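Local coordinates for protein tyrosyl-tRNA synthetase (Aeropyrum pernix, PDB 2CYA) that probably attaches tyrosine to its cognate tRNA, first activating the amino acid with ATP to form Tyr-AMP, at residues Ser216-Pro220 against Lys260-Tyr265. Coordinates in Å, arbitrary orientation, origin at the centre of the assembly. Numbering follows the deposited sequence.
Sequences SLQGP and KIRKAY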
# COMPACT_ATOMS: atom_id res chain seq x y z
N SER A 216 26.17 -5.24 -19.16
CA SER A 216 27.28 -5.63 -18.30
C SER A 216 28.52 -5.77 -19.17
O SER A 216 28.41 -6.14 -20.34
CB SER A 216 26.97 -6.98 -17.64
OG SER A 216 28.06 -7.44 -16.85
N LEU A 217 29.69 -5.47 -18.62
CA LEU A 217 30.92 -5.60 -19.39
C LEU A 217 31.28 -7.08 -19.59
O LEU A 217 32.04 -7.43 -20.48
CB LEU A 217 32.09 -4.90 -18.68
CG LEU A 217 32.01 -3.40 -18.39
CD1 LEU A 217 33.16 -3.01 -17.47
CD2 LEU A 217 32.04 -2.60 -19.67
N GLN A 218 30.71 -7.95 -18.76
CA GLN A 218 30.99 -9.39 -18.83
C GLN A 218 30.63 -10.05 -20.17
O GLN A 218 31.50 -10.62 -20.83
CB GLN A 218 30.30 -10.13 -17.67
CG GLN A 218 28.78 -10.17 -17.74
CD GLN A 218 28.15 -10.62 -16.42
OE1 GLN A 218 28.62 -11.58 -15.79
NE2 GLN A 218 27.09 -9.94 -15.99
N GLY A 219 29.36 -9.98 -20.57
CA GLY A 219 28.99 -10.59 -21.83
C GLY A 219 27.51 -10.85 -22.03
O GLY A 219 26.71 -9.91 -22.06
N PRO A 220 27.11 -12.13 -22.16
CA PRO A 220 25.71 -12.54 -22.35
C PRO A 220 24.73 -11.86 -21.40
O PRO A 220 24.55 -12.29 -20.26
CB PRO A 220 25.76 -14.05 -22.14
CG PRO A 220 27.13 -14.40 -22.67
CD PRO A 220 27.99 -13.32 -22.07
N LYS A 260 38.87 -2.96 -16.60
CA LYS A 260 37.49 -3.34 -16.87
C LYS A 260 37.13 -3.24 -18.34
O LYS A 260 36.44 -4.10 -18.87
CB LYS A 260 36.53 -2.50 -16.04
CG LYS A 260 36.63 -2.76 -14.54
CD LYS A 260 35.63 -1.90 -13.77
CE LYS A 260 35.77 -2.09 -12.27
NZ LYS A 260 34.64 -1.38 -11.58
N ILE A 261 37.58 -2.18 -19.01
CA ILE A 261 37.27 -2.04 -20.43
C ILE A 261 38.07 -3.04 -21.28
O ILE A 261 37.55 -3.64 -22.22
CB ILE A 261 37.56 -0.60 -20.91
CG1 ILE A 261 36.62 0.38 -20.19
CG2 ILE A 261 37.41 -0.52 -22.42
CD1 ILE A 261 35.14 0.08 -20.36
N ARG A 262 39.34 -3.22 -20.94
CA ARG A 262 40.21 -4.16 -21.66
C ARG A 262 39.60 -5.58 -21.64
O ARG A 262 39.60 -6.27 -22.64
CB ARG A 262 41.61 -4.15 -21.02
CG ARG A 262 42.65 -5.03 -21.71
CD ARG A 262 44.05 -4.76 -21.15
NE ARG A 262 44.14 -5.03 -19.71
CZ ARG A 262 44.47 -4.12 -18.79
NH1 ARG A 262 44.76 -2.87 -19.13
NH2 ARG A 262 44.50 -4.48 -17.51
N LYS A 263 39.07 -5.98 -20.49
CA LYS A 263 38.46 -7.30 -20.34
C LYS A 263 37.00 -7.38 -20.82
O LYS A 263 36.40 -8.45 -20.81
CB LYS A 263 38.49 -7.70 -18.86
CG LYS A 263 39.88 -7.89 -18.27
CD LYS A 263 39.76 -8.27 -16.80
CE LYS A 263 41.09 -8.74 -16.23
NZ LYS A 263 40.98 -9.11 -14.78
N ALA A 264 36.44 -6.26 -21.25
CA ALA A 264 35.04 -6.21 -21.68
C ALA A 264 34.64 -7.02 -22.91
O ALA A 264 35.39 -7.13 -23.88
CB ALA A 264 34.61 -4.76 -21.87
N TYR A 265 33.42 -7.56 -22.88
CA TYR A 265 32.88 -8.31 -24.01
C TYR A 265 32.80 -7.33 -25.17
O TYR A 265 32.21 -6.27 -25.04
CB TYR A 265 31.49 -8.83 -23.66
CG TYR A 265 30.82 -9.63 -24.75
CD1 TYR A 265 31.39 -10.81 -25.24
CD2 TYR A 265 29.58 -9.24 -25.26
CE1 TYR A 265 30.75 -11.58 -26.21
CE2 TYR A 265 28.93 -10.00 -26.22
CZ TYR A 265 29.51 -11.16 -26.69
OH TYR A 265 28.86 -11.91 -27.65
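L217 packs against the last turn of helix 254-262 and the residues that follow it. Its side chain, in the mt rotamer, brings CD1 to 3.7 Å from K260 CB. Its CD2 lies 4.0 Å from A264 CB and 4.2 Å from I261 CD1. I279 of helix 275-284 touches both L217 and I261. K260 is extended beyond CB, and its NZ forms a salt bridge with D252. NZ also donates hydrogen bonds to the carbonyl oxygens of P244 and A247. In this class I synthetase the contact flanks the KMSKS loop: the chain between the two segments carries the 238-242 motif, and the K260 side chain is about 8 Å from that of H49, which probably binds ATP. One backbone hydrogen bond crosses the interface, from Y265 N to L217 O (2.8 Å, 171°). The CA-to-CB bond of Y265 points toward the loop, with CB 3.3 Å from Q218 O and 3.6 Å from G219 CA; chi1 is t, and the ring lies obliquely beside both. The backbone angles of G219 (162/-117) call for glycine: a CB would jam against Q218 O and clash with P220 CD. Q218 turns away, and its OE1 accepts a hydrogen bond from K243.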